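Alcohol dehydrogenase (Aeropyrum pernix, PDB 1H2B) probably catalyses the NAD-dependent oxidation of alcohols as a zinc-containing alcohol dehydrogenase of a hyperthermophilic archaeon. Local coordinates at residues R253-Q265 with L274-G288. Residues are numbered along the deposited sequence; the frame is centred on the assembly and turned at random.
Sequences RGVNVAMDFVGSQ and LLGRMGRLIIVGYGG. With NAJ (nicotinamide-adenine-dinucleotide (acidic form)), chain I.
A258 and R280 join the parallel strands 257-260 and 279-283: A258 N reaches R280 O (2.8 Å), R280 N bonds N256 O, A258 O receives I282 N, and D260 N meets I282 O almost head-on at the carbonyl (171°). Ahead of the corner at N256, V255 N donates to L274 O and V255 O accepts from G276 N. Where the strands end, D260 O takes both V284 N (3.1 Å) and G285 N (2.8 Å). Its carboxylate turns back on its own loop: with CG anti to the backbone N (chi1 -176°), OD1 accepts V262 N nearly along the C-O bond, an Asx turn, and G263 N from above the carboxylate plane, extending it to an Asx motif; OD2 bonds T267 OG1. Replacing D260 by alanine removes the carboxylate, which would probably leave these three groups without this partner and let the loop beside the cofactor shift. A258 CB touches L275 CD2 (3.8 Å) and, roughly at right angles, L281 CD1 (3.9 Å); beyond the strand ends V284 CG2 meets the F261 ring obliquely at CE2 (3.7 Å). G263 and G285 pass at 3.6 Å between CA atoms, leaving no room for a CB. V262 O and Y286 N share the ribose O3D of NAJ, and V284 O accepts its carboxamide N7N (3.0 Å): the cofactor site at the C-terminal strand ends of a Rossmann fold.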
loop_
_atom_site.group_PDB
_atom_site.type_symbol
_atom_site.label_atom_id
_atom_site.label_comp_id
_atom_site.label_asym_id
_atom_site.label_seq_id
_atom_site.Cartn_x
_atom_site.Cartn_y
_atom_site.Cartn_z
ATOM N N ARG B 253 -5.328 22.793 -12.627
ATOM C CA ARG B 253 -4.559 21.692 -12.088
ATOM C C ARG B 253 -5.040 20.321 -12.605
ATOM O O ARG B 253 -4.297 19.337 -12.475
ATOM C CB ARG B 253 -4.642 21.718 -10.580
ATOM C CG ARG B 253 -4.042 23.025 -10.022
ATOM C CD ARG B 253 -3.529 22.941 -8.605
ATOM N NE ARG B 253 -2.130 22.522 -8.587
ATOM C CZ ARG B 253 -1.669 21.439 -7.962
ATOM N NH1 ARG B 253 -2.493 20.646 -7.278
ATOM N NH2 ARG B 253 -0.374 21.151 -8.024
ATOM N N GLY B 254 -6.261 20.264 -13.131
ATOM C CA GLY B 254 -6.877 18.983 -13.487
ATOM C C GLY B 254 -7.264 18.172 -12.258
ATOM O O GLY B 254 -7.123 18.600 -11.104
ATOM N N VAL B 255 -7.739 16.948 -12.495
ATOM C CA VAL B 255 -8.213 16.088 -11.419
ATOM C C VAL B 255 -7.188 15.067 -10.987
ATOM O O VAL B 255 -6.362 14.588 -11.763
ATOM C CB VAL B 255 -9.542 15.390 -11.784
ATOM C CG1 VAL B 255 -10.629 16.438 -12.135
ATOM C CG2 VAL B 255 -9.364 14.433 -12.966
ATOM N N ASN B 256 -7.267 14.721 -9.717
ATOM C CA ASN B 256 -6.411 13.679 -9.164
ATOM C C ASN B 256 -6.793 12.295 -9.685
ATOM O O ASN B 256 -5.925 11.409 -9.876
ATOM C CB ASN B 256 -6.515 13.716 -7.646
ATOM C CG ASN B 256 -6.101 15.059 -7.088
ATOM O OD1 ASN B 256 -6.814 16.048 -7.147
ATOM N ND2 ASN B 256 -4.870 15.095 -6.577
ATOM N N VAL B 257 -8.092 12.068 -9.871
ATOM C CA VAL B 257 -8.584 10.789 -10.419
ATOM C C VAL B 257 -9.733 11.121 -11.376
ATOM O O VAL B 257 -10.561 11.973 -11.070
ATOM C CB VAL B 257 -9.148 9.874 -9.347
ATOM C CG1 VAL B 257 -9.760 8.616 -9.993
ATOM C CG2 VAL B 257 -8.041 9.408 -8.361
ATOM N N ALA B 258 -9.701 10.506 -12.566
ATOM C CA ALA B 258 -10.887 10.520 -13.441
ATOM C C ALA B 258 -11.352 9.094 -13.590
ATOM O O ALA B 258 -10.530 8.182 -13.582
ATOM C CB ALA B 258 -10.542 11.091 -14.807
ATOM N N MET B 259 -12.668 8.897 -13.716
ATOM C CA MET B 259 -13.245 7.549 -13.776
ATOM C C MET B 259 -14.153 7.517 -14.980
ATOM O O MET B 259 -15.114 8.256 -15.024
ATOM C CB MET B 259 -14.045 7.265 -12.486
ATOM C CG MET B 259 -13.167 7.445 -11.204
ATOM S SD MET B 259 -14.073 6.937 -9.781
ATOM C CE MET B 259 -13.960 5.161 -9.903
ATOM N N ASP B 260 -13.828 6.679 -15.980
ATOM C CA ASP B 260 -14.660 6.642 -17.182
ATOM C C ASP B 260 -15.663 5.506 -17.046
ATOM O O ASP B 260 -15.273 4.326 -17.144
ATOM C CB ASP B 260 -13.765 6.402 -18.399
ATOM C CG ASP B 260 -14.544 6.443 -19.685
ATOM O OD1 ASP B 260 -15.787 6.389 -19.628
ATOM O OD2 ASP B 260 -13.969 6.549 -20.788
ATOM N N PHE B 261 -16.917 5.874 -16.729
ATOM C CA PHE B 261 -18.033 4.924 -16.659
ATOM C C PHE B 261 -18.908 4.988 -17.906
ATOM O O PHE B 261 -20.114 4.728 -17.835
ATOM C CB PHE B 261 -18.883 5.214 -15.389
ATOM C CG PHE B 261 -18.208 4.817 -14.132
ATOM C CD1 PHE B 261 -17.612 5.761 -13.287
ATOM C CD2 PHE B 261 -18.239 3.485 -13.735
ATOM C CE1 PHE B 261 -17.028 5.350 -12.047
ATOM C CE2 PHE B 261 -17.617 3.061 -12.524
ATOM C CZ PHE B 261 -17.049 4.028 -11.653
ATOM N N VAL B 262 -18.282 5.338 -19.037
ATOM C CA VAL B 262 -18.980 5.376 -20.344
ATOM C C VAL B 262 -18.274 4.426 -21.331
ATOM O O VAL B 262 -18.898 3.479 -21.878
ATOM C CB VAL B 262 -18.939 6.784 -20.938
ATOM C CG1 VAL B 262 -19.813 6.823 -22.241
ATOM C CG2 VAL B 262 -19.454 7.830 -19.914
ATOM N N GLY B 263 -16.992 4.700 -21.593
ATOM C CA GLY B 263 -16.211 3.802 -22.425
ATOM C C GLY B 263 -16.357 4.030 -23.913
ATOM O O GLY B 263 -15.784 3.270 -24.690
ATOM N N SER B 264 -17.096 5.064 -24.319
ATOM C CA SER B 264 -17.192 5.372 -25.760
ATOM C C SER B 264 -15.896 5.967 -26.288
ATOM O O SER B 264 -15.035 6.436 -25.514
ATOM C CB SER B 264 -18.312 6.372 -26.040
ATOM O OG SER B 264 -18.045 7.629 -25.388
ATOM N N GLN B 265 -15.730 5.962 -27.615
ATOM C CA GLN B 265 -14.589 6.719 -28.137
ATOM C C GLN B 265 -14.530 8.157 -27.680
ATOM O O GLN B 265 -13.440 8.609 -27.317
ATOM C CB GLN B 265 -14.531 6.625 -29.669
ATOM C CG GLN B 265 -13.178 6.987 -30.204
ATOM C CD GLN B 265 -12.081 6.088 -29.670
ATOM O OE1 GLN B 265 -12.069 4.867 -29.970
ATOM N NE2 GLN B 265 -11.149 6.667 -28.911
ATOM N N LEU B 274 -8.245 15.119 -18.687
ATOM C CA LEU B 274 -8.716 15.692 -17.400
ATOM C C LEU B 274 -7.672 15.597 -16.287
ATOM O O LEU B 274 -7.763 16.291 -15.268
ATOM C CB LEU B 274 -9.998 14.998 -16.911
ATOM C CG LEU B 274 -11.172 14.964 -17.903
ATOM C CD1 LEU B 274 -12.273 14.095 -17.352
ATOM C CD2 LEU B 274 -11.604 16.407 -18.182
ATOM N N LEU B 275 -6.668 14.746 -16.486
ATOM C CA LEU B 275 -5.770 14.396 -15.386
ATOM C C LEU B 275 -4.729 15.461 -15.072
ATOM O O LEU B 275 -4.070 16.033 -15.963
ATOM C CB LEU B 275 -5.010 13.113 -15.726
ATOM C CG LEU B 275 -5.891 11.874 -15.949
ATOM C CD1 LEU B 275 -4.962 10.702 -16.348
ATOM C CD2 LEU B 275 -6.774 11.479 -14.735
ATOM N N GLY B 276 -4.557 15.687 -13.780
ATOM C CA GLY B 276 -3.459 16.509 -13.314
ATOM C C GLY B 276 -2.210 15.668 -13.100
ATOM O O GLY B 276 -2.173 14.479 -13.448
ATOM N N ARG B 277 -1.187 16.284 -12.491
ATOM C CA ARG B 277 0.073 15.539 -12.247
ATOM C C ARG B 277 -0.128 14.379 -11.295
ATOM O O ARG B 277 -0.803 14.487 -10.256
ATOM C CB ARG B 277 1.127 16.496 -11.692
ATOM C CG ARG B 277 1.421 17.607 -12.648
ATOM C CD ARG B 277 2.665 18.420 -12.284
ATOM N NE ARG B 277 3.905 17.634 -12.514
ATOM C CZ ARG B 277 4.480 17.370 -13.683
ATOM N NH1 ARG B 277 3.998 17.840 -14.825
ATOM N NH2 ARG B 277 5.618 16.670 -13.692
ATOM N N MET B 278 0.448 13.233 -11.664
ATOM C CA MET B 278 0.239 11.966 -10.924
ATOM C C MET B 278 -1.213 11.494 -10.967
ATOM O O MET B 278 -1.626 10.627 -10.207
ATOM C CB MET B 278 0.793 11.995 -9.502
ATOM C CG MET B 278 2.287 12.065 -9.531
ATOM S SD MET B 278 3.046 11.910 -7.884
ATOM C CE MET B 278 2.404 13.209 -7.078
ATOM N N GLY B 279 -1.959 12.042 -11.914
ATOM C CA GLY B 279 -3.363 11.721 -12.046
ATOM C C GLY B 279 -3.563 10.274 -12.513
ATOM O O GLY B 279 -2.682 9.677 -13.134
ATOM N N ARG B 280 -4.740 9.754 -12.224
ATOM C CA ARG B 280 -5.065 8.348 -12.522
ATOM C C ARG B 280 -6.400 8.304 -13.180
ATOM O O ARG B 280 -7.399 8.853 -12.643
ATOM C CB ARG B 280 -5.122 7.521 -11.270
ATOM C CG ARG B 280 -3.795 7.508 -10.459
ATOM C CD ARG B 280 -4.014 6.970 -9.092
ATOM N NE ARG B 280 -4.455 5.572 -9.113
ATOM C CZ ARG B 280 -5.221 4.998 -8.209
ATOM N NH1 ARG B 280 -5.692 5.739 -7.195
ATOM N NH2 ARG B 280 -5.574 3.717 -8.330
ATOM N N LEU B 281 -6.428 7.674 -14.356
ATOM C CA LEU B 281 -7.704 7.418 -15.038
ATOM C C LEU B 281 -8.103 5.976 -14.779
ATOM O O LEU B 281 -7.382 5.050 -15.173
ATOM C CB LEU B 281 -7.575 7.704 -16.545
ATOM C CG LEU B 281 -8.760 7.245 -17.420
ATOM C CD1 LEU B 281 -10.078 7.932 -17.047
ATOM C CD2 LEU B 281 -8.345 7.514 -18.874
ATOM N N ILE B 282 -9.244 5.782 -14.131
ATOM C CA ILE B 282 -9.755 4.440 -13.905
ATOM C C ILE B 282 -10.717 4.147 -15.030
ATOM O O ILE B 282 -11.719 4.864 -15.207
ATOM C CB ILE B 282 -10.465 4.309 -12.537
ATOM C CG1 ILE B 282 -9.629 4.900 -11.383
ATOM C CG2 ILE B 282 -10.875 2.840 -12.314
ATOM C CD1 ILE B 282 -8.256 4.405 -11.302
ATOM N N ILE B 283 -10.354 3.184 -15.877
ATOM C CA ILE B 283 -11.162 2.809 -17.043
ATOM C C ILE B 283 -12.093 1.650 -16.672
ATOM O O ILE B 283 -11.632 0.556 -16.308
ATOM C CB ILE B 283 -10.240 2.420 -18.220
ATOM C CG1 ILE B 283 -9.454 3.666 -18.626
ATOM C CG2 ILE B 283 -11.044 1.876 -19.417
ATOM C CD1 ILE B 283 -8.302 3.357 -19.640
ATOM N N VAL B 284 -13.397 1.935 -16.766
ATOM C CA VAL B 284 -14.429 0.973 -16.415
ATOM C C VAL B 284 -15.282 0.705 -17.641
ATOM O O VAL B 284 -15.463 -0.463 -18.059
ATOM C CB VAL B 284 -15.327 1.468 -15.260
ATOM C CG1 VAL B 284 -16.380 0.394 -15.012
ATOM C CG2 VAL B 284 -14.486 1.727 -14.010
ATOM N N GLY B 285 -15.822 1.773 -18.222
ATOM C CA GLY B 285 -16.509 1.615 -19.518
ATOM C C GLY B 285 -15.553 1.114 -20.599
ATOM O O GLY B 285 -14.337 1.352 -20.538
ATOM N N TYR B 286 -16.109 0.508 -21.651
ATOM C CA TYR B 286 -15.258 0.024 -22.741
ATOM C C TYR B 286 -16.018 0.113 -24.068
ATOM O O TYR B 286 -17.226 0.326 -24.106
ATOM C CB TYR B 286 -14.729 -1.410 -22.494
ATOM C CG TYR B 286 -15.831 -2.393 -22.342
ATOM C CD1 TYR B 286 -16.354 -3.002 -23.463
ATOM C CD2 TYR B 286 -16.451 -2.624 -21.101
ATOM C CE1 TYR B 286 -17.435 -3.869 -23.368
ATOM C CE2 TYR B 286 -17.514 -3.494 -20.999
ATOM C CZ TYR B 286 -17.999 -4.108 -22.154
ATOM O OH TYR B 286 -19.095 -4.925 -22.073
ATOM N N GLY B 287 -15.250 -0.012 -25.151
ATOM C CA GLY B 287 -15.772 0.068 -26.524
ATOM C C GLY B 287 -14.845 0.884 -27.398
ATOM O O GLY B 287 -14.680 0.600 -28.600
ATOM N N GLY B 288 -14.230 1.887 -26.779
ATOM C CA GLY B 288 -13.365 2.861 -27.438
ATOM C C GLY B 288 -11.907 2.424 -27.387
ATOM O O GLY B 288 -11.548 1.500 -26.646
HETATM P PA NAJ I . -25.245 3.408 -19.151
HETATM O O1A NAJ I . -25.725 3.387 -20.576
HETATM O O2A NAJ I . -26.263 3.242 -18.010
HETATM O O5B NAJ I . -24.542 4.791 -18.774
HETATM C C5B NAJ I . -23.684 5.490 -19.687
HETATM C C4B NAJ I . -23.782 6.942 -19.248
HETATM O O4B NAJ I . -22.783 7.669 -19.991
HETATM C C3B NAJ I . -25.153 7.571 -19.494
HETATM O O3B NAJ I . -25.637 8.268 -18.334
HETATM C C2B NAJ I . -24.794 8.491 -20.653
HETATM O O2B NAJ I . -25.672 9.618 -20.797
HETATM C C1B NAJ I . -23.351 8.920 -20.354
HETATM N N9A NAJ I . -22.605 9.428 -21.503
HETATM C C8A NAJ I . -22.678 9.085 -22.861
HETATM N N7A NAJ I . -21.756 9.805 -23.555
HETATM C C5A NAJ I . -21.104 10.607 -22.664
HETATM C C6A NAJ I . -20.097 11.532 -22.788
HETATM N N6A NAJ I . -19.551 11.865 -23.966
HETATM N N1A NAJ I . -19.612 12.127 -21.652
HETATM C C2A NAJ I . -20.153 11.882 -20.402
HETATM N N3A NAJ I . -21.161 10.989 -20.296
HETATM C C4A NAJ I . -21.629 10.369 -21.412
HETATM O O3 NAJ I . -24.099 2.311 -19.062
HETATM P PN NAJ I . -23.686 1.363 -17.822
HETATM O O1N NAJ I . -24.483 0.142 -17.834
HETATM O O2N NAJ I . -23.604 2.175 -16.592
HETATM O O5D NAJ I . -22.234 0.903 -18.329
HETATM C C5D NAJ I . -21.208 1.891 -18.399
HETATM C C4D NAJ I . -20.018 1.323 -19.156
HETATM O O4D NAJ I . -19.368 0.366 -18.300
HETATM C C3D NAJ I . -20.394 0.540 -20.413
HETATM O O3D NAJ I . -19.291 0.619 -21.334
HETATM C C2D NAJ I . -20.517 -0.900 -19.896
HETATM O O2D NAJ I . -20.391 -1.900 -20.868
HETATM C C1D NAJ I . -19.315 -0.889 -18.935
HETATM N N1N NAJ I . -19.224 -1.939 -17.920
HETATM C C2N NAJ I . -17.968 -2.241 -17.483
HETATM C C3N NAJ I . -17.798 -3.177 -16.477
HETATM C C7N NAJ I . -16.416 -3.547 -16.048
HETATM O O7N NAJ I . -16.351 -4.526 -15.130
HETATM N N7N NAJ I . -15.292 -2.943 -16.444
HETATM C C4N NAJ I . -18.908 -3.832 -15.848
HETATM C C5N NAJ I . -20.187 -3.337 -16.230
HETATM C C6N NAJ I . -20.331 -2.437 -17.269
HETATM O O HOH W 1 -1.770 18.961 -11.469
HETATM O O HOH W 2 -4.191 10.408 -8.044
#